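Long-range contacts in cytochrome C-type biogenesis protein ccmF (Thermus thermophilus, PDB 6ZMQ), which is a membrane-bound heme lyase of cytochrome c maturation that binds heme b and probably takes part in attaching heme to apocytochrome c: residues 245-250 and 595-600; 530-535 and 545-550; 604-609 and 620-625. All blocks are in the same frame, centred on the assembly; numbering follows the deposited sequence.

Contact 1: residues 245-250 and 595-600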
loop_
_atom_site.group_PDB
_atom_site.type_symbol
_atom_site.label_atom_id
_atom_site.label_comp_id
_atom_site.label_asym_id
_atom_site.label_seq_id
_atom_site.Cartn_x
_atom_site.Cartn_y
_atom_site.Cartn_z
ATOM N N SER A 245 -0.435 12.103 4.017
ATOM C CA SER A 245 -1.589 12.608 4.752
ATOM C C SER A 245 -1.163 13.459 5.944
ATOM O O SER A 245 -1.861 14.409 6.319
ATOM C CB SER A 245 -2.468 11.435 5.198
ATOM O OG SER A 245 -3.368 11.817 6.219
ATOM N N TYR A 246 -0.019 13.139 6.560
ATOM C CA TYR A 246 0.449 13.994 7.649
ATOM C C TYR A 246 1.051 15.296 7.115
ATOM O O TYR A 246 0.572 16.387 7.447
ATOM C CB TYR A 246 1.474 13.267 8.517
ATOM C CG TYR A 246 1.764 13.945 9.849
ATOM C CD1 TYR A 246 0.854 13.902 10.896
ATOM C CD2 TYR A 246 2.924 14.678 10.031
ATOM C CE1 TYR A 246 1.129 14.523 12.117
ATOM C CE2 TYR A 246 3.206 15.297 11.234
ATOM C CZ TYR A 246 2.312 15.217 12.274
ATOM O OH TYR A 246 2.609 15.853 13.458
ATOM N N GLU A 247 2.084 15.213 6.264
ATOM C CA GLU A 247 2.889 16.391 5.965
ATOM C C GLU A 247 2.398 17.187 4.752
ATOM O O GLU A 247 2.562 18.411 4.731
ATOM C CB GLU A 247 4.371 15.990 5.759
ATOM C CG GLU A 247 5.366 17.178 5.659
ATOM C CD GLU A 247 6.823 16.816 5.873
ATOM O OE1 GLU A 247 7.203 16.422 6.995
ATOM O OE2 GLU A 247 7.608 17.016 4.924
ATOM N N VAL A 248 1.784 16.580 3.740
ATOM C CA VAL A 248 1.442 17.351 2.551
ATOM C C VAL A 248 -0.055 17.579 2.379
ATOM O O VAL A 248 -0.457 18.712 2.057
ATOM C CB VAL A 248 2.032 16.721 1.272
ATOM C CG1 VAL A 248 2.020 17.731 0.146
ATOM C CG2 VAL A 248 3.447 16.214 1.502
ATOM N N LEU A 249 -0.917 16.590 2.629
ATOM C CA LEU A 249 -2.343 16.888 2.647
ATOM C C LEU A 249 -2.716 17.640 3.910
ATOM O O LEU A 249 -3.665 18.432 3.888
ATOM C CB LEU A 249 -3.170 15.597 2.514
ATOM C CG LEU A 249 -4.682 15.612 2.221
ATOM C CD1 LEU A 249 -5.539 15.679 3.486
ATOM C CD2 LEU A 249 -5.067 16.739 1.255
ATOM N N GLY A 250 -1.947 17.440 4.978
ATOM C CA GLY A 250 -1.876 18.334 6.112
ATOM C C GLY A 250 -3.138 18.535 6.919
ATOM O O GLY A 250 -3.459 19.665 7.294
ATOM N N ILE A 595 1.066 22.482 5.487
ATOM C CA ILE A 595 1.648 22.738 6.794
ATOM C C ILE A 595 3.157 22.886 6.680
ATOM O O ILE A 595 3.788 22.365 5.751
ATOM C CB ILE A 595 1.226 21.584 7.731
ATOM C CG1 ILE A 595 1.715 20.224 7.250
ATOM C CG2 ILE A 595 -0.217 21.333 7.599
ATOM C CD1 ILE A 595 2.906 19.641 7.920
ATOM N N TYR A 596 3.755 23.614 7.618
ATOM C CA TYR A 596 5.205 23.555 7.755
ATOM C C TYR A 596 5.538 22.846 9.058
ATOM O O TYR A 596 4.839 23.016 10.065
ATOM C CB TYR A 596 5.865 24.938 7.664
ATOM C CG TYR A 596 7.303 24.969 8.156
ATOM C CD1 TYR A 596 8.332 24.401 7.402
ATOM C CD2 TYR A 596 7.616 25.469 9.420
ATOM C CE1 TYR A 596 9.638 24.393 7.864
ATOM C CE2 TYR A 596 8.914 25.480 9.877
ATOM C CZ TYR A 596 9.923 24.928 9.104
ATOM O OH TYR A 596 11.222 24.920 9.560
ATOM N N THR A 597 6.571 22.011 9.029
ATOM C CA THR A 597 6.935 21.240 10.210
ATOM C C THR A 597 8.433 21.129 10.479
ATOM O O THR A 597 9.201 20.676 9.605
ATOM C CB THR A 597 6.286 19.862 10.157
ATOM O OG1 THR A 597 6.853 19.069 11.197
ATOM C CG2 THR A 597 6.458 19.189 8.783
ATOM N N PRO A 598 8.893 21.605 11.622
ATOM C CA PRO A 598 10.216 21.226 12.131
ATOM C C PRO A 598 10.269 19.822 12.704
ATOM O O PRO A 598 9.458 19.452 13.569
ATOM C CB PRO A 598 10.468 22.278 13.217
ATOM C CG PRO A 598 9.737 23.460 12.684
ATOM C CD PRO A 598 8.438 22.838 12.273
ATOM N N GLY A 599 11.180 19.021 12.157
ATOM C CA GLY A 599 11.624 17.827 12.839
ATOM C C GLY A 599 12.609 18.175 13.940
ATOM O O GLY A 599 13.336 19.165 13.867
ATOM N N ASN A 600 12.593 17.369 14.996
ATOM C CA ASN A 600 13.517 17.525 16.101
ATOM C C ASN A 600 14.061 16.174 16.529
ATOM O O ASN A 600 13.591 15.113 16.100
ATOM C CB ASN A 600 12.880 18.204 17.318
ATOM C CG ASN A 600 12.942 19.714 17.268
ATOM O OD1 ASN A 600 12.835 20.320 16.207
ATOM N ND2 ASN A 600 13.126 20.329 18.428
#
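Ile595 lies against the C-terminal turn of helix 224-247, a predicted transmembrane helix, where this meets the extended chain leading into the antiparallel sheet of the C-terminal region. With CG1 between its backbone N and carbonyl carbon (chi1 61°), Ile595 brings CG1 to 3.2 Å from Glu247 O, and CD1 lies 3.4 Å from the same oxygen. Its other branch, CG2, is turned to the loop, 3.7 Å from Gly250 O. Thr597 adds a methyl: CG2 packs beside the carboxylate end of Glu247, whose extended side chain crosses both Ile595 and Thr597 at about a right angle.

Gly250 leaves the helical conformation with a positive phi of 63°, and a weak bond from its N to Ser245 O ties the turn to the helix end. On the other side, backbone bonds of Tyr596 to Met607 and of Pro598 to Leu605 hold the 595-600 chain to strand 603-608, while Thr597 OG1 is bonded to Leu605 O. The helix is tied to the same sheet by a hydrogen bond between Tyr246 OH and Thr624 OG1. Where Glu247 and Thr597 meet, Glu247 OE1 sits 3.4 Å from Thr597 CG2.

Contact 2: residues 530-535 and 545-550; sequences SEKTLY and VRMTFQ
This is a mostly buried, largely apolar packing contact between strand 528-534, an outermost strand of the four-stranded antiparallel sheet, and the chain that continues from strand 545-546. That short strand pairs with 541-542 in a separate two-stranded hairpin, and the two segments meet through side chains and carbonyl groups instead of forming a ladder: the touching parts run 46° apart.

Leu534 and Phe549 carry the contact, both with their CB turned toward the opposite segment. The side chains cross obliquely, Leu534 CB lying 3.5 Å from Phe549 CD2 and 3.7 Å from Phe549 CB. Leu534 CD2 lies beside the backbone, 3.8 Å from Phe549 N. In Phe549, CG is anti to the backbone N (chi1 -155°); the ring lies at the end of strand 528-534. There Leu534 O stands over one face of the ring, 3.3 Å above its plane and offset toward the rim. Tyr535 O approaches the same ring obliquely, 3.5 Å from CD1.

Farther back along the strand, Lys532 and Met547 reach toward each other tip to tip, but the modelled positions of their ends overlap and their detailed geometry is doubtful. Second-shell residues fix both sides. Backbone bonds of Lys532 to Leu619 and of Leu534 to Ala617 hold strand 528-534 on strand 617-625, and Phe549 also packs on the side chains of Leu619 and Ala617. Met547 is bonded through its backbone to Trp540 and touches Leu567. Under the overhanging carbonyl, the rim atoms of Phe549 approached most closely are CD2, 3.3 Å from Leu534 O, and then CE2.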
loop_
_atom_site.group_PDB
_atom_site.type_symbol
_atom_site.label_atom_id
_atom_site.label_comp_id
_atom_site.label_asym_id
_atom_site.label_seq_id
_atom_site.Cartn_x
_atom_site.Cartn_y
_atom_site.Cartn_z
ATOM N N SER A 530 -3.957 23.403 19.381
ATOM C CA SER A 530 -4.486 24.691 19.816
ATOM C C SER A 530 -4.798 25.551 18.605
ATOM O O SER A 530 -3.953 25.716 17.717
ATOM C CB SER A 530 -3.511 25.419 20.739
ATOM O OG SER A 530 -2.195 25.264 20.261
ATOM N N GLU A 531 -6.016 26.085 18.581
ATOM C CA GLU A 531 -6.493 26.953 17.518
ATOM C C GLU A 531 -6.634 28.366 18.062
ATOM O O GLU A 531 -7.447 28.614 18.960
ATOM C CB GLU A 531 -7.834 26.454 16.985
ATOM C CG GLU A 531 -7.908 24.941 16.903
ATOM C CD GLU A 531 -9.006 24.460 15.990
ATOM O OE1 GLU A 531 -9.107 24.982 14.862
ATOM O OE2 GLU A 531 -9.769 23.562 16.403
ATOM N N LYS A 532 -5.838 29.285 17.524
ATOM C CA LYS A 532 -5.775 30.663 17.989
ATOM C C LYS A 532 -6.042 31.576 16.798
ATOM O O LYS A 532 -6.092 31.127 15.652
ATOM C CB LYS A 532 -4.407 30.969 18.616
ATOM C CG LYS A 532 -3.618 29.735 19.071
ATOM C CD LYS A 532 -2.252 30.062 19.631
ATOM C CE LYS A 532 -1.217 30.086 18.525
ATOM N NZ LYS A 532 0.179 29.999 19.049
ATOM N N THR A 533 -6.212 32.873 17.053
ATOM C CA THR A 533 -6.350 33.824 15.959
ATOM C C THR A 533 -5.613 35.102 16.329
ATOM O O THR A 533 -5.995 35.781 17.282
ATOM C CB THR A 533 -7.826 34.138 15.664
ATOM O OG1 THR A 533 -8.549 32.919 15.464
ATOM C CG2 THR A 533 -7.941 34.947 14.390
ATOM N N LEU A 534 -4.620 35.481 15.526
ATOM C CA LEU A 534 -3.654 36.475 15.971
ATOM C C LEU A 534 -3.619 37.618 14.967
ATOM O O LEU A 534 -3.679 37.404 13.754
ATOM C CB LEU A 534 -2.242 35.884 16.097
ATOM C CG LEU A 534 -1.707 34.951 17.187
ATOM C CD1 LEU A 534 -2.307 33.581 17.086
ATOM C CD2 LEU A 534 -0.187 34.866 17.091
ATOM N N TYR A 535 -3.510 38.839 15.491
ATOM C CA TYR A 535 -3.421 40.041 14.667
ATOM C C TYR A 535 -1.963 40.473 14.642
ATOM O O TYR A 535 -1.349 40.560 13.575
ATOM C CB TYR A 535 -4.326 41.209 15.133
ATOM C CG TYR A 535 -4.659 41.496 16.624
ATOM C CD1 TYR A 535 -5.697 40.859 17.333
ATOM C CD2 TYR A 535 -3.963 42.505 17.287
ATOM C CE1 TYR A 535 -5.959 41.163 18.659
ATOM C CE2 TYR A 535 -4.237 42.827 18.606
ATOM C CZ TYR A 535 -5.233 42.154 19.284
ATOM O OH TYR A 535 -5.502 42.476 20.594
ATOM N N VAL A 545 7.591 26.517 22.612
ATOM C CA VAL A 545 8.151 27.656 21.890
ATOM C C VAL A 545 7.079 28.728 21.735
ATOM O O VAL A 545 5.917 28.423 21.441
ATOM C CB VAL A 545 8.718 27.252 20.511
ATOM C CG1 VAL A 545 10.046 26.520 20.665
ATOM C CG2 VAL A 545 7.720 26.399 19.750
ATOM N N ARG A 546 7.483 29.978 21.933
ATOM C CA ARG A 546 6.516 31.085 21.815
ATOM C C ARG A 546 6.693 31.740 20.455
ATOM O O ARG A 546 7.787 32.142 20.147
ATOM C CB ARG A 546 6.650 32.072 22.978
ATOM C CG ARG A 546 7.679 33.174 22.767
ATOM C CD ARG A 546 7.357 34.521 23.405
ATOM N NE ARG A 546 8.560 35.338 23.407
ATOM C CZ ARG A 546 9.092 35.900 22.335
ATOM N NH1 ARG A 546 8.511 35.764 21.162
ATOM N NH2 ARG A 546 10.205 36.593 22.436
ATOM N N MET A 547 5.628 31.723 19.671
ATOM C CA MET A 547 5.537 32.331 18.356
ATOM C C MET A 547 4.817 33.673 18.463
ATOM O O MET A 547 4.277 34.018 19.513
ATOM C CB MET A 547 4.818 31.382 17.407
ATOM C CG MET A 547 3.544 30.873 18.019
ATOM S SD MET A 547 2.482 29.923 16.944
ATOM C CE MET A 547 2.052 28.642 18.108
ATOM N N THR A 548 4.806 34.442 17.368
ATOM C CA THR A 548 4.038 35.683 17.281
ATOM C C THR A 548 3.753 35.994 15.816
ATOM O O THR A 548 4.478 35.557 14.919
ATOM C CB THR A 548 4.750 36.876 17.950
ATOM O OG1 THR A 548 3.961 38.061 17.785
ATOM C CG2 THR A 548 6.127 37.105 17.359
ATOM N N PHE A 549 2.687 36.760 15.584
ATOM C CA PHE A 549 2.202 37.059 14.239
ATOM C C PHE A 549 2.953 38.258 13.663
ATOM O O PHE A 549 3.149 39.267 14.344
ATOM C CB PHE A 549 0.687 37.307 14.283
ATOM C CG PHE A 549 -0.035 37.048 12.974
ATOM C CD1 PHE A 549 0.129 37.883 11.884
ATOM C CD2 PHE A 549 -0.853 35.941 12.832
ATOM C CE1 PHE A 549 -0.520 37.638 10.697
ATOM C CE2 PHE A 549 -1.505 35.689 11.641
ATOM C CZ PHE A 549 -1.327 36.544 10.573
ATOM N N GLN A 550 3.368 38.138 12.392
ATOM C CA GLN A 550 4.124 39.188 11.715
ATOM C C GLN A 550 3.594 39.555 10.333
ATOM O O GLN A 550 4.303 40.225 9.576
ATOM C CB GLN A 550 5.598 38.801 11.581
ATOM C CG GLN A 550 6.370 38.895 12.860
ATOM C CD GLN A 550 7.751 38.319 12.732
ATOM O OE1 GLN A 550 8.023 37.483 11.867
ATOM N NE2 GLN A 550 8.653 38.811 13.561
#

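Contact 3: residues 604-609 and 620-625; sequences FLLMDF and RLIVTP. With LMT (dodecyl-beta-D-maltoside), chain D.
Strands 603-608 and 617-625 form an antiparallel beta hairpin, in which the parts 604-608 and 620-625 run at 165° to each other. Two reciprocal pairs of backbone bonds join them: Leu606 and Ile622 exchange N-H to O bonds of 3.0 Å each way, while Asp608 N gives a 2.8 Å bond to Arg620 O, and Asp608 O receives Arg620 N in return. That last bond is straight at the hydrogen (171°), yet its donor stands above the carbonyl plane of Asp608. Toward Phe604 and Thr624 the strands spread, with CA atoms 6.2 Å apart.

On one face Leu605 CD2 lies beside Val623 CG2, and Met607 CG beside Leu621 CD2 at 3.6 Å. On the other, Ile622 CG1 packs 3.6 Å from Leu606 CB. Here Asp608 and Arg620 point the same way, linked by a long salt bridge of 3.8 Å from OD2 to NE. Arg620 NH2 lies 3.4 Å from O6B of a bound dodecyl maltoside.

Around the hairpin, Tyr246 of helix 224-247 covers Leu606 and Ile622, Phe604 meets Trp631 of helix 627-644 edge-to-face, and strand 528-534 runs along the far side of strand 617-625.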
loop_
_atom_site.group_PDB
_atom_site.type_symbol
_atom_site.label_atom_id
_atom_site.label_comp_id
_atom_site.label_asym_id
_atom_site.label_seq_id
_atom_site.Cartn_x
_atom_site.Cartn_y
_atom_site.Cartn_z
ATOM N N PHE A 604 8.437 16.241 16.280
ATOM C CA PHE A 604 7.855 16.849 15.087
ATOM C C PHE A 604 6.862 17.896 15.585
ATOM O O PHE A 604 6.114 17.616 16.524
ATOM C CB PHE A 604 7.125 15.804 14.232
ATOM C CG PHE A 604 7.425 15.897 12.772
ATOM C CD1 PHE A 604 8.729 15.815 12.333
ATOM C CD2 PHE A 604 6.414 16.030 11.839
ATOM C CE1 PHE A 604 9.034 15.890 10.996
ATOM C CE2 PHE A 604 6.703 16.104 10.488
ATOM C CZ PHE A 604 8.024 16.038 10.070
ATOM N N LEU A 605 6.844 19.086 14.980
ATOM C CA LEU A 605 5.903 20.136 15.382
ATOM C C LEU A 605 5.156 20.650 14.155
ATOM O O LEU A 605 5.787 21.179 13.243
ATOM C CB LEU A 605 6.656 21.293 16.059
ATOM C CG LEU A 605 7.464 21.056 17.347
ATOM C CD1 LEU A 605 8.426 22.207 17.608
ATOM C CD2 LEU A 605 6.564 20.871 18.556
ATOM N N LEU A 606 3.826 20.540 14.121
ATOM C CA LEU A 606 3.109 20.824 12.877
ATOM C C LEU A 606 2.353 22.145 12.961
ATOM O O LEU A 606 1.503 22.323 13.845
ATOM C CB LEU A 606 2.162 19.678 12.521
ATOM C CG LEU A 606 1.282 19.644 11.258
ATOM C CD1 LEU A 606 1.045 18.198 10.917
ATOM C CD2 LEU A 606 -0.093 20.346 11.319
ATOM N N MET A 607 2.590 23.018 11.974
ATOM C CA MET A 607 2.074 24.382 11.960
ATOM C C MET A 607 1.110 24.563 10.795
ATOM O O MET A 607 1.476 24.321 9.630
ATOM C CB MET A 607 3.226 25.379 11.890
ATOM C CG MET A 607 3.603 25.928 13.247
ATOM S SD MET A 607 5.376 26.139 13.323
ATOM C CE MET A 607 5.796 24.393 13.259
ATOM N N ASP A 608 -0.096 25.043 11.136
ATOM C CA ASP A 608 -1.328 25.057 10.364
ATOM C C ASP A 608 -1.936 26.451 10.331
ATOM O O ASP A 608 -1.775 27.238 11.268
ATOM C CB ASP A 608 -2.349 24.095 10.992
ATOM C CG ASP A 608 -2.991 23.197 9.990
ATOM O OD1 ASP A 608 -2.503 23.195 8.857
ATOM O OD2 ASP A 608 -3.958 22.487 10.337
ATOM N N PHE A 609 -2.634 26.735 9.249
ATOM C CA PHE A 609 -3.201 28.082 9.031
ATOM C C PHE A 609 -4.664 28.187 9.472
ATOM O O PHE A 609 -4.959 29.117 10.214
ATOM C CB PHE A 609 -3.006 28.440 7.571
ATOM C CG PHE A 609 -2.775 29.907 7.405
ATOM C CD1 PHE A 609 -3.599 30.808 8.045
ATOM C CD2 PHE A 609 -1.807 30.376 6.544
ATOM C CE1 PHE A 609 -3.422 32.166 7.874
ATOM C CE2 PHE A 609 -1.633 31.736 6.372
ATOM C CZ PHE A 609 -2.434 32.627 7.043
ATOM N N ARG A 620 -3.413 27.217 13.672
ATOM C CA ARG A 620 -3.511 26.001 14.475
ATOM C C ARG A 620 -2.116 25.402 14.630
ATOM O O ARG A 620 -1.333 25.365 13.677
ATOM C CB ARG A 620 -4.494 24.978 13.858
ATOM C CG ARG A 620 -4.554 23.619 14.580
ATOM C CD ARG A 620 -5.921 22.951 14.512
ATOM N NE ARG A 620 -5.995 21.859 13.542
ATOM C CZ ARG A 620 -7.120 21.224 13.221
ATOM N NH1 ARG A 620 -8.265 21.570 13.795
ATOM N NH2 ARG A 620 -7.107 20.243 12.327
ATOM N N LEU A 621 -1.784 24.960 15.841
ATOM C CA LEU A 621 -0.472 24.355 16.085
ATOM C C LEU A 621 -0.719 23.056 16.847
ATOM O O LEU A 621 -1.344 23.067 17.919
ATOM C CB LEU A 621 0.459 25.321 16.820
ATOM C CG LEU A 621 1.917 25.042 17.237
ATOM C CD1 LEU A 621 2.016 24.454 18.605
ATOM C CD2 LEU A 621 2.669 24.168 16.255
ATOM N N ILE A 622 -0.323 21.899 16.210
ATOM C CA ILE A 622 -0.431 20.603 16.878
ATOM C C ILE A 622 0.968 20.093 17.227
ATOM O O ILE A 622 1.962 20.338 16.518
ATOM C CB ILE A 622 -1.277 19.597 16.047
ATOM C CG1 ILE A 622 -0.585 19.058 14.800
ATOM C CG2 ILE A 622 -2.555 20.257 15.563
ATOM C CD1 ILE A 622 0.047 17.672 14.920
ATOM N N VAL A 623 1.037 19.379 18.353
ATOM C CA VAL A 623 2.287 18.942 18.968
ATOM C C VAL A 623 2.166 17.456 19.293
ATOM O O VAL A 623 1.259 17.041 20.033
ATOM C CB VAL A 623 2.616 19.772 20.226
ATOM C CG1 VAL A 623 3.675 19.098 21.058
ATOM C CG2 VAL A 623 3.065 21.165 19.864
ATOM N N THR A 624 3.046 16.656 18.685
ATOM C CA THR A 624 3.124 15.201 18.686
ATOM C C THR A 624 4.566 14.743 18.873
ATOM O O THR A 624 5.485 15.356 18.321
ATOM C CB THR A 624 2.621 14.633 17.349
ATOM O OG1 THR A 624 3.362 15.231 16.275
ATOM C CG2 THR A 624 1.146 14.891 17.120
ATOM N N PRO A 625 4.795 13.642 19.594
ATOM C CA PRO A 625 6.154 13.109 19.743
ATOM C C PRO A 625 6.463 11.961 18.796
ATOM O O PRO A 625 5.587 11.183 18.408
ATOM C CB PRO A 625 6.166 12.610 21.199
ATOM C CG PRO A 625 4.815 13.042 21.792
ATOM C CD PRO A 625 3.916 13.053 20.604
HETATM C C1B LMT D . -7.973 13.135 15.059
HETATM C C2B LMT D . -9.026 13.171 16.213
HETATM C C3B LMT D . -9.452 14.608 16.661
HETATM C C4B LMT D . -8.653 15.766 16.001
HETATM C C5B LMT D . -8.647 15.464 14.493
HETATM C C6B LMT D . -8.042 16.637 13.733
HETATM O O1B LMT D . -8.067 11.914 14.358
HETATM O O2B LMT D . -10.117 12.461 15.783
HETATM O O3B LMT D . -9.466 14.708 18.024
HETATM O "O4'" LMT D . -9.264 16.978 16.233
HETATM O O5B LMT D . -8.009 14.225 14.138
HETATM O O6B LMT D . -8.796 17.763 13.937
HETATM C "C1'" LMT D . -6.049 8.149 14.252
HETATM C "C2'" LMT D . -7.155 8.341 15.339
HETATM C "C3'" LMT D . -8.043 9.583 15.005
HETATM C "C4'" LMT D . -7.201 10.846 14.717
HETATM C "C5'" LMT D . -6.342 10.409 13.503
HETATM C "C6'" LMT D . -5.586 11.499 12.794
HETATM O "O1'" LMT D . -5.040 7.349 14.738
HETATM O "O2'" LMT D . -7.969 7.239 15.364
HETATM O "O3'" LMT D . -8.933 9.820 16.008
HETATM O "O5'" LMT D . -5.429 9.403 13.917
HETATM O "O6'" LMT D . -4.586 11.868 13.652
HETATM C C1 LMT D . -5.084 5.973 14.387
HETATM C C2 LMT D . -3.649 5.536 14.265
HETATM C C3 LMT D . -3.302 4.156 14.744
HETATM C C4 LMT D . -3.529 3.161 13.630
HETATM C C5 LMT D . -3.145 1.788 14.099
HETATM C C6 LMT D . -2.529 0.924 13.037
HETATM C C7 LMT D . -1.397 1.635 12.349
HETATM C C8 LMT D . -0.299 0.666 12.077
HETATM C C9 LMT D . 0.192 0.727 10.668
HETATM C C10 LMT D . 1.251 -0.322 10.499
HETATM C C11 LMT D . 1.848 -0.225 9.135
HETATM C C12 LMT D . 3.292 -0.587 9.150
#

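How the contacts relate
All three contacts reach one four-stranded antiparallel sheet, ordered 528-534, 617-625, 603-608, 599-600, with contact 3 in its middle. The centres of contacts 1 and 3 are about 8 Å apart and those of contacts 2 and 3 about 12 Å; both pairs touch, the second through a probable backbone hydrogen bond between Ser530 O and Leu621 N. Contacts 1 and 2 do not touch: their centres lie about 18 Å apart and their nearest atoms about 7 Å. Along the chain, contact 1 opens at 245-250, contact 2 forms and closes within its span, and contact 3 follows 595-600. Contact 1 thus joins the two sequence-family regions, while contacts 2 and 3 lie wholly in the C-terminal one.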